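Local structure of crispr-associated protein Cas5, dvulg subtype (Xanthomonas oryzae pv. oryzae, 3VZI) at residues 49-54 against 122-127; 30-35 against 58-63; 184-189 against 204-209; 43-48 against 139-144. The protein probably acts as a Cas5d endoribonuclease in CRISPR-mediated microbial immunity, cleaving CRISPR precursor RNA, and may also bind DNA. One frame throughout, in Å; residues are numbered along the deposited sequence.

From the N terminus, the loop 30-35 comes first: contact 2 sets it against the end of strand 51-60, closing a loop that holds helix 35-45. Contact 4 joins the end of that helix to helix 134-146 and encloses contact 1, which pairs strands 51-60 and 114-124. Contact 2 crosses both, since its segment 58-63 lies inside their loops and its segment 30-35 outside. Contact 3 follows in series as a hairpin of strands 184-194 and 202-210. Contacts 1 and 4 meet at Trp-53, His-46 and Phe-141, within the ferredoxin-like (RRM) part of the chain. Contacts 2 and 3 meet where the hairpin packs on the loop and strand end.

Contact 1: residues 49-54 against 122-127; sequences PAIRWV and FEMTDK
Pro-49 O accepts a hydrogen bond from Thr-125 OG1, 2.6 Å away. The same hydroxyl oxygen accepts from Lys-127 N, forming an ST turn just past the strand end. At Ala-50 the carbonyl O takes Thr-125 N at 2.9 Å, with the donor well above the carbonyl plane. Ile-51 opens the strand opposite Met-124 in a non-hydrogen-bonded pair. Its CG2, anti to the carbonyl carbon, touches Phe-122 CD2 at 3.6 Å and also meets Met-124 SD. These are the second and third strands of a ferredoxin-like (RRM) fold, 51-60 and 114-124, adjacent and antiparallel in the sheet (152° between the short segments). Arg-52 and Glu-123 form the hydrogen-bonded pair, Arg-52 N to Glu-123 O and Glu-123 N to Arg-52 O, each 2.9 Å. Their side chains leave on the face away from Ile-51 and Trp-53; the extended Arg-52 runs off toward a cation-pi contact with Phe-196, and its NH1 stays 5.1 Å from Glu-123 OE2. Trp-53 offers the face of its six-membered ring to the edge of Phe-122, a T-shaped pair with planes at 78° and Phe-122 CD1 3.8 Å from Trp-53 CH2. Trp-53 NE1 is bonded to His-46 O, while helix 134-146 covers Phe-122. Val-54 CG2 rests against Glu-123 OE1 at 3.7 Å.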
# COMPACT_ATOMS: atom_id res chain seq x y z
N PRO A 49 -18.20 -6.96 -7.99
CA PRO A 49 -18.00 -8.41 -7.84
C PRO A 49 -17.57 -9.10 -9.16
O PRO A 49 -16.77 -10.04 -9.11
CB PRO A 49 -19.38 -8.90 -7.37
CG PRO A 49 -19.95 -7.73 -6.63
CD PRO A 49 -19.45 -6.50 -7.34
N ALA A 50 -18.06 -8.60 -10.30
CA ALA A 50 -17.71 -9.10 -11.65
C ALA A 50 -16.21 -9.18 -11.95
O ALA A 50 -15.80 -9.85 -12.92
CB ALA A 50 -18.34 -8.22 -12.71
N ILE A 51 -15.40 -8.46 -11.17
CA ILE A 51 -14.01 -8.31 -11.56
C ILE A 51 -13.07 -8.57 -10.40
O ILE A 51 -13.45 -8.45 -9.22
CB ILE A 51 -13.68 -6.99 -12.34
CG1 ILE A 51 -13.89 -5.73 -11.51
CG2 ILE A 51 -14.46 -6.90 -13.66
CD1 ILE A 51 -13.04 -4.58 -12.00
N ARG A 52 -11.85 -8.95 -10.77
CA ARG A 52 -10.80 -9.29 -9.83
C ARG A 52 -9.55 -8.60 -10.31
O ARG A 52 -9.00 -8.93 -11.36
CB ARG A 52 -10.60 -10.81 -9.77
CG ARG A 52 -9.67 -11.27 -8.65
CD ARG A 52 -9.07 -12.65 -8.88
NE ARG A 52 -8.56 -13.19 -7.62
CZ ARG A 52 -7.97 -14.38 -7.45
NH1 ARG A 52 -7.77 -15.20 -8.49
NH2 ARG A 52 -7.55 -14.77 -6.24
N TRP A 53 -9.09 -7.62 -9.54
CA TRP A 53 -7.83 -6.97 -9.86
C TRP A 53 -6.68 -7.81 -9.51
O TRP A 53 -6.57 -8.27 -8.38
CB TRP A 53 -7.72 -5.68 -9.08
CG TRP A 53 -8.44 -4.58 -9.77
CD1 TRP A 53 -9.60 -3.98 -9.38
CD2 TRP A 53 -8.07 -3.95 -11.03
NE1 TRP A 53 -9.95 -3.01 -10.27
CE2 TRP A 53 -9.07 -2.94 -11.29
CE3 TRP A 53 -7.03 -4.10 -11.92
CZ2 TRP A 53 -9.04 -2.14 -12.40
CZ3 TRP A 53 -7.00 -3.28 -13.05
CH2 TRP A 53 -7.98 -2.32 -13.28
N VAL A 54 -5.79 -8.03 -10.48
CA VAL A 54 -4.54 -8.74 -10.22
C VAL A 54 -3.36 -7.83 -10.49
O VAL A 54 -3.23 -7.32 -11.60
CB VAL A 54 -4.44 -10.04 -11.06
CG1 VAL A 54 -3.00 -10.49 -11.23
CG2 VAL A 54 -5.26 -11.16 -10.42
N PHE A 122 -7.37 -6.92 -14.63
CA PHE A 122 -8.40 -7.71 -13.95
C PHE A 122 -8.82 -8.92 -14.74
O PHE A 122 -8.71 -8.94 -15.98
CB PHE A 122 -9.65 -6.89 -13.60
CG PHE A 122 -10.33 -6.24 -14.79
CD1 PHE A 122 -9.99 -4.95 -15.18
CD2 PHE A 122 -11.35 -6.92 -15.47
CE1 PHE A 122 -10.63 -4.35 -16.24
CE2 PHE A 122 -11.99 -6.32 -16.53
CZ PHE A 122 -11.63 -5.04 -16.92
N GLU A 123 -9.30 -9.93 -14.03
CA GLU A 123 -9.93 -11.10 -14.63
C GLU A 123 -11.41 -11.05 -14.26
O GLU A 123 -11.75 -10.66 -13.13
CB GLU A 123 -9.26 -12.40 -14.15
CG GLU A 123 -7.86 -12.63 -14.71
CD GLU A 123 -6.96 -13.54 -13.83
OE1 GLU A 123 -5.83 -13.12 -13.47
OE2 GLU A 123 -7.37 -14.68 -13.50
N MET A 124 -12.28 -11.42 -15.21
CA MET A 124 -13.71 -11.61 -14.97
C MET A 124 -13.92 -12.76 -14.00
O MET A 124 -13.27 -13.79 -14.13
CB MET A 124 -14.46 -11.94 -16.27
CG MET A 124 -14.36 -10.89 -17.36
SD MET A 124 -14.63 -9.22 -16.75
CE MET A 124 -16.37 -9.33 -16.33
N THR A 125 -14.85 -12.58 -13.06
CA THR A 125 -15.14 -13.58 -12.02
C THR A 125 -16.39 -14.39 -12.38
O THR A 125 -17.08 -14.07 -13.36
CB THR A 125 -15.29 -12.95 -10.62
OG1 THR A 125 -16.56 -12.28 -10.51
CG2 THR A 125 -14.19 -11.95 -10.35
N ASP A 126 -16.68 -15.42 -11.60
CA ASP A 126 -17.93 -16.18 -11.77
C ASP A 126 -19.17 -15.37 -11.33
O ASP A 126 -20.32 -15.76 -11.61
CB ASP A 126 -17.84 -17.51 -11.02
CG ASP A 126 -17.81 -17.33 -9.51
OD1 ASP A 126 -17.66 -18.36 -8.81
OD2 ASP A 126 -17.94 -16.18 -9.03
N LYS A 127 -18.93 -14.25 -10.66
CA LYS A 127 -19.99 -13.32 -10.32
C LYS A 127 -20.39 -12.39 -11.48
O LYS A 127 -21.23 -11.51 -11.29
CB LYS A 127 -19.63 -12.51 -9.07
CG LYS A 127 -20.15 -13.12 -7.78
CD LYS A 127 -19.04 -13.51 -6.80
CE LYS A 127 -19.45 -14.66 -5.88
NZ LYS A 127 -20.92 -14.77 -5.69

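Contact 2: residues 30-35 against 58-63; sequences YDIITP and IQVLKP
Ile-58 and Ile-33 meet branch to branch, and the Ile-58 side chain can be followed outward from the strand. Its CB stands 4.6 Å from Ile-33 CG2 and points toward the loop. From there CG2, anti to the Ile-58 backbone N, makes the methyl-to-methyl touch, 3.7 Å to Ile-33 CG2. The other branch begins with CG1, which passes the same Ile-33 methyl at 4.2 Å. At the tip, CD1 reaches the backbone of the loop: it comes 3.7 Å from Ile-33 O and 4.4 Å from Pro-35 N, where helix 35-45 begins. Thr-34 caps that helix, its OG1 accepting from Ala-37 N. Two residues further along the strand, Val-60 CG2 reaches Ile-32 CG2 at 3.8 Å, the two side chains crossing nearly at right angles. The contact thus lays the loop before the first helix of the ferredoxin-like domain against the end of its second strand. Tyr-116 and Ile-118 of strand 114-124 pack on Ile-33, and Leu-187 and Met-209 of the C-terminal hairpin extend the apolar surface past Ile-32 and Val-60. Between the two segments the touching side-chain atoms are all carbon, and the strand's backbone groups at Ile-58 and Val-60 bond to Val-214 and Gly-212 instead; the attachment therefore rests on burial and branched shape, not on directional bonds.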
# COMPACT_ATOMS: atom_id res chain seq x y z
N TYR A 30 6.58 -1.36 5.70
CA TYR A 30 7.36 -2.07 4.67
C TYR A 30 8.10 -1.07 3.79
O TYR A 30 7.65 0.07 3.65
CB TYR A 30 6.42 -2.87 3.78
CG TYR A 30 5.97 -4.18 4.35
CD1 TYR A 30 6.91 -5.14 4.74
CD2 TYR A 30 4.60 -4.48 4.48
CE1 TYR A 30 6.51 -6.37 5.24
CE2 TYR A 30 4.18 -5.71 4.96
CZ TYR A 30 5.14 -6.65 5.33
OH TYR A 30 4.77 -7.87 5.82
N ASP A 31 9.21 -1.50 3.19
CA ASP A 31 10.04 -0.65 2.34
C ASP A 31 9.34 -0.15 1.10
O ASP A 31 9.72 0.89 0.56
CB ASP A 31 11.28 -1.39 1.87
CG ASP A 31 12.33 -1.56 2.95
OD1 ASP A 31 11.96 -1.78 4.13
OD2 ASP A 31 13.54 -1.53 2.60
N ILE A 32 8.36 -0.92 0.60
CA ILE A 32 7.61 -0.52 -0.60
C ILE A 32 6.13 -0.90 -0.47
O ILE A 32 5.78 -1.77 0.35
CB ILE A 32 8.18 -1.18 -1.88
CG1 ILE A 32 7.93 -2.71 -1.86
CG2 ILE A 32 9.65 -0.85 -2.04
CD1 ILE A 32 8.07 -3.40 -3.20
N ILE A 33 5.26 -0.28 -1.28
CA ILE A 33 3.85 -0.70 -1.35
C ILE A 33 3.76 -2.22 -1.55
O ILE A 33 4.55 -2.81 -2.33
CB ILE A 33 3.09 0.05 -2.48
CG1 ILE A 33 1.56 -0.19 -2.41
CG2 ILE A 33 3.71 -0.25 -3.85
CD1 ILE A 33 0.73 0.53 -3.49
N THR A 34 2.84 -2.83 -0.80
CA THR A 34 2.51 -4.25 -0.93
C THR A 34 1.55 -4.44 -2.08
O THR A 34 0.84 -3.47 -2.48
CB THR A 34 1.77 -4.72 0.33
OG1 THR A 34 0.54 -3.98 0.47
CG2 THR A 34 2.62 -4.58 1.59
N PRO A 35 1.46 -5.68 -2.62
CA PRO A 35 0.43 -5.94 -3.67
C PRO A 35 -0.99 -5.69 -3.18
O PRO A 35 -1.77 -5.09 -3.92
CB PRO A 35 0.63 -7.42 -4.00
CG PRO A 35 2.08 -7.64 -3.74
CD PRO A 35 2.40 -6.80 -2.51
N ILE A 58 5.21 -3.80 -9.58
CA ILE A 58 5.30 -2.48 -8.95
C ILE A 58 6.65 -1.89 -9.36
O ILE A 58 7.65 -2.58 -9.32
CB ILE A 58 5.29 -2.62 -7.43
CG1 ILE A 58 3.89 -3.03 -6.95
CG2 ILE A 58 5.77 -1.34 -6.73
CD1 ILE A 58 3.97 -4.03 -5.81
N GLN A 59 6.68 -0.63 -9.75
CA GLN A 59 7.92 0.06 -10.10
C GLN A 59 8.13 1.10 -9.03
O GLN A 59 7.27 1.94 -8.83
CB GLN A 59 7.77 0.75 -11.44
CG GLN A 59 8.97 1.56 -11.87
CD GLN A 59 9.96 0.74 -12.66
OE1 GLN A 59 9.59 -0.01 -13.58
NE2 GLN A 59 11.24 0.88 -12.31
N VAL A 60 9.23 1.03 -8.30
CA VAL A 60 9.50 2.04 -7.27
C VAL A 60 10.17 3.21 -7.99
O VAL A 60 11.17 3.04 -8.72
CB VAL A 60 10.36 1.42 -6.15
CG1 VAL A 60 10.65 2.38 -5.00
CG2 VAL A 60 9.67 0.17 -5.67
N LEU A 61 9.59 4.40 -7.85
CA LEU A 61 10.17 5.55 -8.50
C LEU A 61 11.13 6.32 -7.64
O LEU A 61 12.10 6.89 -8.18
CB LEU A 61 9.12 6.45 -9.08
CG LEU A 61 8.28 5.83 -10.21
CD1 LEU A 61 7.09 6.73 -10.47
CD2 LEU A 61 9.00 5.55 -11.52
N LYS A 62 10.93 6.34 -6.32
CA LYS A 62 11.75 7.18 -5.45
C LYS A 62 12.51 6.43 -4.37
O LYS A 62 12.11 5.34 -3.99
CB LYS A 62 10.90 8.32 -4.88
CG LYS A 62 10.60 9.40 -5.94
CD LYS A 62 9.40 10.26 -5.61
CE LYS A 62 9.84 11.55 -4.93
NZ LYS A 62 8.75 12.57 -4.99
N PRO A 63 13.66 6.97 -3.91
CA PRO A 63 14.46 6.26 -2.88
C PRO A 63 13.68 5.98 -1.61
O PRO A 63 12.86 6.79 -1.17
CB PRO A 63 15.58 7.24 -2.56
CG PRO A 63 15.74 8.03 -3.80
CD PRO A 63 14.37 8.16 -4.42

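Contact 3: residues 184-189 against 204-209; sequences ERDLGW and FFRARM
Asp-186 and Arg-206 each hold CG anti to the backbone N (chi1 173° and -166°), and with the Arg-206 chain bent at chi2 the carboxylate and guanidinium come together. The grip is side-on: Arg-206 NE bonds Asp-186 OD1 at 3.1 Å and Arg-206 NH1 bonds Asp-186 OD2 at 2.7 Å, both on the syn side, with the two flat groups nearly coplanar. Asp-186 OD1 also draws a weak bond from Gly-188 N. On its way out, Arg-206 CB lies over the centre of the Trp-189 six-membered ring, 4.2 Å from the centroid, in a CH-pi contact. The strands are the arms of the antiparallel hairpin 184-194 and 202-210, which follows the ferredoxin-like part of the chain, and a classic beta bulge interrupts their register. Leu-187 and Gly-188 share Ala-207 there: Ala-207 O accepts from Leu-187 N at 3.1 Å and only weakly from Gly-188 N, while Ala-207 N returns a bond to Gly-188 O. Gly-188 takes a positive phi (74°), which glycine adopts readily. Past the bulge toward Glu-184, Arg-185 and Met-209 exchange both backbone bonds. Arg-208 NH1 closes a second salt bridge with Glu-184 OE2 at 2.7 Å, these planes also nearly coincident. Leu-187 CD1 sits 3.8 Å from Ala-207 CB, whose side chain shares a face with Met-209, and Val-214 lies against Leu-187 and Met-209.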
# COMPACT_ATOMS: atom_id res chain seq x y z
N GLU A 184 20.08 -5.73 -8.87
CA GLU A 184 19.18 -6.67 -8.22
C GLU A 184 19.22 -6.29 -6.76
O GLU A 184 20.28 -6.00 -6.24
CB GLU A 184 19.65 -8.12 -8.39
CG GLU A 184 20.55 -8.41 -9.59
CD GLU A 184 19.84 -9.07 -10.77
OE1 GLU A 184 20.45 -9.14 -11.87
OE2 GLU A 184 18.68 -9.54 -10.62
N ARG A 185 18.08 -6.23 -6.10
CA ARG A 185 18.09 -5.99 -4.67
C ARG A 185 17.12 -6.93 -4.02
O ARG A 185 16.00 -7.10 -4.50
CB ARG A 185 17.71 -4.55 -4.34
CG ARG A 185 18.77 -3.54 -4.72
CD ARG A 185 18.42 -2.12 -4.28
NE ARG A 185 19.25 -1.10 -4.93
CZ ARG A 185 20.49 -0.77 -4.54
NH1 ARG A 185 21.07 -1.36 -3.50
NH2 ARG A 185 21.16 0.16 -5.21
N ASP A 186 17.54 -7.55 -2.93
CA ASP A 186 16.64 -8.42 -2.21
C ASP A 186 15.97 -7.59 -1.11
O ASP A 186 16.63 -7.12 -0.22
CB ASP A 186 17.36 -9.66 -1.67
CG ASP A 186 16.48 -10.50 -0.77
OD1 ASP A 186 15.32 -10.76 -1.17
OD2 ASP A 186 16.93 -10.90 0.33
N LEU A 187 14.66 -7.38 -1.23
CA LEU A 187 13.88 -6.67 -0.20
C LEU A 187 13.33 -7.63 0.85
O LEU A 187 12.78 -7.21 1.84
CB LEU A 187 12.69 -5.95 -0.84
CG LEU A 187 12.89 -5.04 -2.05
CD1 LEU A 187 11.51 -4.74 -2.64
CD2 LEU A 187 13.58 -3.74 -1.63
N GLY A 188 13.49 -8.93 0.59
CA GLY A 188 13.16 -9.96 1.54
C GLY A 188 11.66 -10.14 1.63
O GLY A 188 10.90 -9.64 0.79
N TRP A 189 11.25 -10.83 2.67
CA TRP A 189 9.88 -11.25 2.83
C TRP A 189 8.98 -10.11 3.17
O TRP A 189 9.33 -9.20 3.98
CB TRP A 189 9.79 -12.30 3.90
CG TRP A 189 10.30 -13.64 3.47
CD1 TRP A 189 11.50 -14.22 3.81
CD2 TRP A 189 9.64 -14.63 2.61
NE1 TRP A 189 11.63 -15.46 3.27
CE2 TRP A 189 10.56 -15.78 2.54
CE3 TRP A 189 8.44 -14.69 1.92
CZ2 TRP A 189 10.26 -16.93 1.82
CZ3 TRP A 189 8.16 -15.86 1.19
CH2 TRP A 189 9.05 -16.95 1.14
N PHE A 204 2.66 -14.26 2.13
CA PHE A 204 3.89 -13.54 1.93
C PHE A 204 4.70 -14.08 0.76
O PHE A 204 4.60 -15.24 0.39
CB PHE A 204 4.74 -13.55 3.21
CG PHE A 204 4.01 -13.10 4.44
CD1 PHE A 204 4.17 -11.81 4.94
CD2 PHE A 204 3.15 -13.98 5.13
CE1 PHE A 204 3.48 -11.40 6.08
CE2 PHE A 204 2.46 -13.57 6.27
CZ PHE A 204 2.62 -12.29 6.74
N PHE A 205 5.51 -13.20 0.19
CA PHE A 205 6.46 -13.55 -0.82
C PHE A 205 7.78 -12.81 -0.55
O PHE A 205 7.80 -11.78 0.18
CB PHE A 205 5.88 -13.23 -2.19
CG PHE A 205 5.97 -11.76 -2.60
CD1 PHE A 205 6.83 -11.36 -3.64
CD2 PHE A 205 5.15 -10.80 -2.02
CE1 PHE A 205 6.89 -10.02 -4.07
CE2 PHE A 205 5.22 -9.47 -2.44
CZ PHE A 205 6.10 -9.07 -3.46
N ARG A 206 8.89 -13.33 -1.10
CA ARG A 206 10.17 -12.63 -1.05
C ARG A 206 10.25 -11.67 -2.21
O ARG A 206 10.26 -12.09 -3.35
CB ARG A 206 11.35 -13.61 -1.07
CG ARG A 206 12.65 -12.96 -0.66
CD ARG A 206 13.51 -13.91 0.14
NE ARG A 206 14.70 -13.24 0.65
CZ ARG A 206 15.44 -13.64 1.69
NH1 ARG A 206 16.49 -12.91 2.04
NH2 ARG A 206 15.14 -14.74 2.41
N ALA A 207 10.29 -10.38 -1.93
CA ALA A 207 10.26 -9.39 -3.00
C ALA A 207 11.68 -9.23 -3.49
O ALA A 207 12.60 -9.23 -2.65
CB ALA A 207 9.68 -8.06 -2.51
N ARG A 208 11.85 -9.14 -4.81
CA ARG A 208 13.13 -8.83 -5.42
C ARG A 208 12.94 -7.67 -6.40
O ARG A 208 11.94 -7.60 -7.13
CB ARG A 208 13.78 -10.05 -6.08
CG ARG A 208 15.10 -9.70 -6.80
CD ARG A 208 15.78 -10.90 -7.47
NE ARG A 208 14.95 -11.47 -8.53
CZ ARG A 208 15.27 -11.52 -9.83
NH1 ARG A 208 16.46 -11.08 -10.26
NH2 ARG A 208 14.40 -12.04 -10.70
N MET A 209 13.91 -6.76 -6.40
CA MET A 209 13.78 -5.52 -7.16
C MET A 209 14.90 -5.46 -8.17
O MET A 209 16.09 -5.61 -7.82
CB MET A 209 13.87 -4.33 -6.20
CG MET A 209 13.35 -3.02 -6.75
SD MET A 209 13.34 -1.72 -5.48
CE MET A 209 15.09 -1.41 -5.25

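Contact 4: residues 43-48 against 139-144; sequences EAIHWK and DIFNRR
Ile-140 sets its CG2 methyl directly over the ring of His-46, 3.6 Å from the centroid and close to the ring normal, a CH-pi contact on one face. His-46 has just left helix 35-45, and its CG, anti to the backbone N (chi1 179°), carries the imidazole toward helix 134-146. The ring is held there by a second tie as well: its NE2 is hydrogen-bonded to His-137 ND1, one turn before Ile-140 on the same helix. Phe-141 comes next, its ring reaching back toward the end of the first helix. Phe-141 CE1 lies 3.9 Å from Ile-45 CB, met obliquely, and His-46 CB sits near the plane of the ring at its rim, 4.4 Å from Phe-141 CD1. Trp-53 also meets this phenyl ring, while Val-7 and Leu-167 of the sheet pack on it. One turn along, Arg-144 slides past Ile-45, with its CB 3.8 Å from Ile-45 CG2. Arg-144 NE approaches Ile-45 O, but at too poor an angle for a hydrogen bond. The edge of its guanidinium faces the imidazole, Arg-144 NH1 standing 3.6 Å from His-46 ND1 with the planes 40° apart. Between the two segments, which bring together the two helices packed on the same side of the ferredoxin-like sheet, the contact is mainly apolar and CH-pi packing, with the His-46 to His-137 bond as a directed tie beside it; a cationic guanidinium beside the carbonyl at the C-terminal end of helix 35-45 would probably add a favourable, undirected electrostatic term.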
# COMPACT_ATOMS: atom_id res chain seq x y z
N GLU A 43 -9.14 -0.88 -6.70
CA GLU A 43 -10.53 -1.11 -6.32
C GLU A 43 -11.22 0.19 -5.88
O GLU A 43 -12.44 0.35 -6.11
CB GLU A 43 -10.66 -2.16 -5.22
CG GLU A 43 -10.22 -3.55 -5.65
CD GLU A 43 -10.30 -4.58 -4.54
OE1 GLU A 43 -10.17 -4.22 -3.36
OE2 GLU A 43 -10.48 -5.76 -4.86
N ALA A 44 -10.45 1.12 -5.28
CA ALA A 44 -11.01 2.40 -4.85
C ALA A 44 -11.47 3.16 -6.08
O ALA A 44 -12.49 3.86 -6.04
CB ALA A 44 -9.99 3.23 -4.07
N ILE A 45 -10.72 3.01 -7.17
CA ILE A 45 -11.07 3.72 -8.39
C ILE A 45 -12.26 3.06 -9.05
O ILE A 45 -13.18 3.74 -9.47
CB ILE A 45 -9.91 3.85 -9.37
CG1 ILE A 45 -8.75 4.58 -8.68
CG2 ILE A 45 -10.36 4.61 -10.59
CD1 ILE A 45 -7.60 4.94 -9.60
N HIS A 46 -12.25 1.73 -9.08
CA HIS A 46 -13.36 0.95 -9.60
C HIS A 46 -13.26 -0.46 -9.18
O HIS A 46 -12.22 -1.07 -9.37
CB HIS A 46 -13.40 0.99 -11.12
CG HIS A 46 -14.52 0.17 -11.72
ND1 HIS A 46 -15.83 0.36 -11.37
CD2 HIS A 46 -14.50 -0.84 -12.68
CE1 HIS A 46 -16.61 -0.51 -12.06
NE2 HIS A 46 -15.80 -1.25 -12.87
N TRP A 47 -14.34 -1.00 -8.63
CA TRP A 47 -14.44 -2.45 -8.41
C TRP A 47 -15.88 -2.90 -8.35
O TRP A 47 -16.76 -2.15 -7.94
CB TRP A 47 -13.70 -2.88 -7.14
CG TRP A 47 -13.89 -4.34 -6.79
CD1 TRP A 47 -13.15 -5.43 -7.27
CD2 TRP A 47 -14.90 -4.93 -5.89
NE1 TRP A 47 -13.63 -6.61 -6.75
CE2 TRP A 47 -14.67 -6.38 -5.91
CE3 TRP A 47 -15.93 -4.42 -5.10
CZ2 TRP A 47 -15.44 -7.26 -5.16
CZ3 TRP A 47 -16.72 -5.32 -4.36
CH2 TRP A 47 -16.47 -6.70 -4.40
N LYS A 48 -16.11 -4.14 -8.76
CA LYS A 48 -17.43 -4.76 -8.73
C LYS A 48 -17.21 -6.23 -8.56
O LYS A 48 -16.13 -6.74 -8.92
CB LYS A 48 -18.19 -4.50 -10.05
CG LYS A 48 -18.91 -3.15 -10.14
CD LYS A 48 -19.82 -2.94 -8.94
CE LYS A 48 -20.59 -1.64 -9.02
NZ LYS A 48 -21.95 -1.85 -9.57
N ASP A 139 -13.24 0.31 -19.32
CA ASP A 139 -13.45 1.66 -19.76
C ASP A 139 -13.93 2.57 -18.62
O ASP A 139 -13.62 3.77 -18.60
CB ASP A 139 -14.40 1.68 -20.94
CG ASP A 139 -14.74 3.05 -21.34
OD1 ASP A 139 -13.83 3.80 -21.78
OD2 ASP A 139 -15.93 3.39 -21.17
N ILE A 140 -14.65 1.99 -17.66
CA ILE A 140 -15.06 2.70 -16.45
C ILE A 140 -13.83 3.07 -15.61
O ILE A 140 -13.75 4.19 -15.06
CB ILE A 140 -16.06 1.86 -15.63
CG1 ILE A 140 -17.40 1.75 -16.36
CG2 ILE A 140 -16.20 2.42 -14.21
CD1 ILE A 140 -18.28 0.65 -15.79
N PHE A 141 -12.88 2.14 -15.53
CA PHE A 141 -11.67 2.36 -14.80
C PHE A 141 -10.88 3.51 -15.41
O PHE A 141 -10.53 4.46 -14.69
CB PHE A 141 -10.80 1.11 -14.72
CG PHE A 141 -9.46 1.36 -14.07
CD1 PHE A 141 -9.35 1.40 -12.68
CD2 PHE A 141 -8.32 1.64 -14.85
CE1 PHE A 141 -8.11 1.67 -12.09
CE2 PHE A 141 -7.09 1.92 -14.27
CZ PHE A 141 -6.98 1.92 -12.88
N ASN A 142 -10.61 3.43 -16.71
CA ASN A 142 -9.74 4.39 -17.41
C ASN A 142 -10.34 5.80 -17.41
O ASN A 142 -9.64 6.81 -17.18
CB ASN A 142 -9.54 3.96 -18.85
CG ASN A 142 -8.61 2.79 -19.00
OD1 ASN A 142 -7.67 2.59 -18.20
ND2 ASN A 142 -8.84 1.99 -20.05
N ARG A 143 -11.63 5.86 -17.67
CA ARG A 143 -12.40 7.11 -17.65
C ARG A 143 -12.25 7.73 -16.27
O ARG A 143 -12.16 8.94 -16.14
CB ARG A 143 -13.86 6.79 -17.98
CG ARG A 143 -14.77 7.96 -18.18
CD ARG A 143 -16.16 7.61 -17.62
NE ARG A 143 -16.80 6.44 -18.24
CZ ARG A 143 -17.71 5.65 -17.65
NH1 ARG A 143 -18.23 4.64 -18.34
NH2 ARG A 143 -18.12 5.85 -16.38
N ARG A 144 -12.17 6.90 -15.25
CA ARG A 144 -12.21 7.41 -13.87
C ARG A 144 -10.87 7.87 -13.36
O ARG A 144 -10.78 8.92 -12.70
CB ARG A 144 -12.74 6.35 -12.94
CG ARG A 144 -14.22 6.16 -13.02
CD ARG A 144 -14.65 5.94 -11.61
NE ARG A 144 -15.44 4.74 -11.49
CZ ARG A 144 -16.71 4.76 -11.21
NH1 ARG A 144 -17.38 3.61 -11.12
NH2 ARG A 144 -17.31 5.93 -11.00